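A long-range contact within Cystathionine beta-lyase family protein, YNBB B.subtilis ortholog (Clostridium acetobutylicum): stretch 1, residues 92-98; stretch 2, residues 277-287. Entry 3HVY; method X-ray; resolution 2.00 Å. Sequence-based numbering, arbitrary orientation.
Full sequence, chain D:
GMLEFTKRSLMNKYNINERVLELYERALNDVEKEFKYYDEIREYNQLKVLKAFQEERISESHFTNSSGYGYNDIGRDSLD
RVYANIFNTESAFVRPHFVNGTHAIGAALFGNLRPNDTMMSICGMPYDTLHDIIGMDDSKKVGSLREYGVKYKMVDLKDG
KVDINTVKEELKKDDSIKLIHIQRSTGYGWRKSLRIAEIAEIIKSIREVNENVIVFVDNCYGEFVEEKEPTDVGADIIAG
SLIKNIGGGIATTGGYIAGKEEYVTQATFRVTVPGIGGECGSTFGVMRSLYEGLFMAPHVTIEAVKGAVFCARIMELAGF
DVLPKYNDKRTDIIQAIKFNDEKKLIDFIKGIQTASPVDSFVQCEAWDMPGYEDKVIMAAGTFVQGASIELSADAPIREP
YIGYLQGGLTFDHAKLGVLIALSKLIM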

# COMPACT_ATOMS: atom_id res chain seq x y z
N ALA D 92 -1.63 -19.80 16.82
CA ALA D 92 -1.25 -18.40 16.89
C ALA D 92 -2.17 -17.66 15.97
O ALA D 92 -2.77 -18.25 15.04
CB ALA D 92 0.24 -18.13 16.54
N PHE D 93 -2.27 -16.37 16.23
CA PHE D 93 -3.20 -15.44 15.59
C PHE D 93 -2.50 -14.09 15.56
O PHE D 93 -2.40 -13.39 16.59
CB PHE D 93 -4.49 -15.41 16.38
CG PHE D 93 -5.53 -14.43 15.87
CD1 PHE D 93 -6.27 -14.70 14.72
CD2 PHE D 93 -5.77 -13.27 16.54
CE1 PHE D 93 -7.23 -13.86 14.28
CE2 PHE D 93 -6.73 -12.39 16.07
CZ PHE D 93 -7.48 -12.71 14.95
N VAL D 94 -1.99 -13.76 14.38
CA VAL D 94 -1.21 -12.58 14.12
C VAL D 94 -1.96 -11.75 13.09
O VAL D 94 -2.32 -12.25 11.99
CB VAL D 94 0.17 -12.97 13.55
CG1 VAL D 94 1.07 -11.71 13.45
CG2 VAL D 94 0.81 -14.11 14.34
N ARG D 95 -2.21 -10.49 13.42
CA ARG D 95 -3.04 -9.67 12.56
C ARG D 95 -2.62 -8.24 12.66
O ARG D 95 -2.24 -7.74 13.74
CB ARG D 95 -4.50 -9.74 12.98
CG ARG D 95 -5.17 -11.07 12.80
CD ARG D 95 -5.39 -11.41 11.34
NE ARG D 95 -6.15 -12.64 11.14
CZ ARG D 95 -5.65 -13.86 11.23
NH1 ARG D 95 -4.38 -14.05 11.54
NH2 ARG D 95 -6.44 -14.91 11.03
N PRO D 96 -2.70 -7.52 11.53
CA PRO D 96 -2.45 -6.06 11.52
C PRO D 96 -3.65 -5.31 12.14
O PRO D 96 -3.57 -4.13 12.51
CB PRO D 96 -2.35 -5.75 10.02
CG PRO D 96 -3.31 -6.75 9.41
CD PRO D 96 -3.05 -8.02 10.19
N HIS D 97 -4.76 -6.01 12.28
CA HIS D 97 -5.98 -5.41 12.81
C HIS D 97 -5.90 -5.00 14.27
O HIS D 97 -6.76 -4.21 14.74
CB HIS D 97 -7.17 -6.34 12.61
CG HIS D 97 -7.32 -6.85 11.20
ND1 HIS D 97 -8.38 -6.52 10.39
CD2 HIS D 97 -6.51 -7.66 10.46
CE1 HIS D 97 -8.22 -7.09 9.20
NE2 HIS D 97 -7.10 -7.79 9.22
N PHE D 98 -4.98 -5.57 15.04
CA PHE D 98 -4.86 -5.13 16.43
C PHE D 98 -4.28 -3.71 16.41
O PHE D 98 -3.28 -3.45 15.73
CB PHE D 98 -3.96 -6.01 17.24
CG PHE D 98 -4.47 -7.41 17.52
CD1 PHE D 98 -5.45 -7.64 18.46
CD2 PHE D 98 -3.90 -8.50 16.86
CE1 PHE D 98 -5.85 -8.89 18.74
CE2 PHE D 98 -4.32 -9.79 17.16
CZ PHE D 98 -5.27 -9.98 18.07
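Stretch 2 277-287: GGECGSTFGVM

Stretch 2 has no regular helix or strand over most of its length and lies along stretch 1 as an irregular segment. The two run in the same general order: Gly278 lies nearest Phe93, with CA atoms 7.6 Å apart, and Thr283 lies nearest Pro96, with CA atoms 6.7 Å apart. Stretch 1 is a strand through Arg95, then a type I turn from Arg95 to Phe98. Stretch 2 makes a type I' turn from Thr283 to Val286, closed by a backbone hydrogen bond from Val286 N to Thr283 O at 3.0 Å. Together the stretches bury 366 Å².

No backbone-to-backbone hydrogen bond joins the two. Instead, side chains of stretch 1 reach carbonyl oxygens of stretch 2.

Arg95 does most of this work. Its CA-to-CB bond points sideways, but the end of the side chain comes nearer. Arg95 NH2 donates to Gly278 O at 3.0 Å, with the oxygen near the guanidinium plane. Arg95 NE donates to water 1 at 2.9 Å from the water oxygen, and that water in turn donates to Cys280 O at 2.8 Å. Arg95 NH1 turns back to its own strand and donates to Val94 O at 2.8 Å; it is also bonded elsewhere in the structure. All three guanidinium nitrogens therefore have partners.

His97 serves a third carbonyl. His97 NE2 donates to Ser282 O at 2.8 Å. The distance is short, but the N-H...O angle of 125° makes the bond weak. His97 ND1 is satisfied elsewhere in the structure, as are Ser282 OG and Thr283 OG1.

Phe284 CE2 lies over one face of the His97 ring, 3.6 Å from His97 CE1. The two ring planes meet at 48°, with centroids 5.2 Å apart, so the pair is oblique. Phe284 has positive phi, as the type I' turn requires, and its CA-to-CB bond points toward stretch 1.

Pro96 supplies the apolar part of the contact. Pro96 CG meets the edge of the Phe284 ring, 4.1 Å from Phe284 CD2. Pro96 CB packs on Val286 CG2 at 3.8 Å.

At the other end, Phe93 CE1 touches Gly278 CA at 3.8 Å. The fit depends on glycine: a CB on Gly278 would fall 2.9 Å from Phe93 CE1, a clash, and 3.1 Å from Arg95 NH2. At Gly281 the backbone itself calls for glycine, since a CB would be jammed against the carbonyl O of Cys280.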

# COMPACT_ATOMS: atom_id res chain seq x y z
N GLY D 277 -14.46 -15.39 13.89
CA GLY D 277 -13.10 -15.56 14.45
C GLY D 277 -12.08 -15.08 13.45
O GLY D 277 -12.25 -14.03 12.85
N GLY D 278 -11.06 -15.87 13.19
CA GLY D 278 -10.03 -15.45 12.30
C GLY D 278 -10.14 -15.92 10.87
O GLY D 278 -9.20 -15.77 10.10
N GLU D 279 -11.33 -16.40 10.51
CA GLU D 279 -11.61 -16.94 9.19
C GLU D 279 -11.78 -15.82 8.18
O GLU D 279 -11.60 -16.02 6.99
CB GLU D 279 -12.90 -17.77 9.23
CG GLU D 279 -12.82 -18.98 10.20
CD GLU D 279 -11.86 -20.03 9.69
OE1 GLU D 279 -12.20 -20.70 8.68
OE2 GLU D 279 -10.76 -20.18 10.29
N CYS D 280 -12.18 -14.64 8.66
CA CYS D 280 -12.23 -13.48 7.80
C CYS D 280 -11.21 -12.49 8.26
O CYS D 280 -10.89 -12.39 9.46
CB CYS D 280 -13.59 -12.81 7.85
SG CYS D 280 -14.83 -13.80 7.02
N GLY D 281 -10.76 -11.68 7.30
CA GLY D 281 -9.86 -10.59 7.63
C GLY D 281 -8.74 -10.45 6.64
O GLY D 281 -7.70 -11.06 6.84
N SER D 282 -8.94 -9.62 5.60
CA SER D 282 -7.85 -9.38 4.67
C SER D 282 -6.78 -8.51 5.37
O SER D 282 -7.04 -7.91 6.42
CB SER D 282 -8.34 -8.73 3.39
OG SER D 282 -9.10 -7.60 3.70
N THR D 283 -5.61 -8.41 4.73
CA THR D 283 -4.42 -7.95 5.44
C THR D 283 -3.71 -6.78 4.80
O THR D 283 -2.56 -6.51 5.08
CB THR D 283 -3.49 -9.13 5.72
OG1 THR D 283 -3.21 -9.83 4.49
CG2 THR D 283 -4.20 -10.10 6.70
N PHE D 284 -4.42 -6.04 3.95
CA PHE D 284 -3.93 -4.73 3.49
C PHE D 284 -2.57 -4.70 2.79
O PHE D 284 -2.00 -3.64 2.67
CB PHE D 284 -3.93 -3.75 4.67
CG PHE D 284 -5.19 -3.78 5.49
CD1 PHE D 284 -6.36 -3.22 5.01
CD2 PHE D 284 -5.22 -4.41 6.71
CE1 PHE D 284 -7.53 -3.25 5.77
CE2 PHE D 284 -6.39 -4.45 7.48
CZ PHE D 284 -7.55 -3.87 6.98
N GLY D 285 -2.09 -5.84 2.29
CA GLY D 285 -0.77 -5.94 1.68
C GLY D 285 0.41 -5.90 2.66
O GLY D 285 1.55 -5.76 2.25
N VAL D 286 0.16 -6.04 3.97
CA VAL D 286 1.26 -5.99 4.94
C VAL D 286 2.08 -7.28 5.10
O VAL D 286 3.07 -7.29 5.83
CB VAL D 286 0.79 -5.50 6.33
CG1 VAL D 286 0.01 -4.23 6.17
CG2 VAL D 286 -0.02 -6.59 7.12
N MSE D 287 1.71 -8.37 4.43
CA MSE D 287 2.31 -9.66 4.79
C MSE D 287 3.83 -9.70 4.59
O MSE D 287 4.56 -10.16 5.47
CB MSE D 287 1.61 -10.84 4.09
CG MSE D 287 0.12 -11.02 4.43
SE MSE D 287 -0.28 -11.06 6.37
CE MSE D 287 1.03 -12.37 6.79
O HOH W 1 -8.96 -11.99 11.42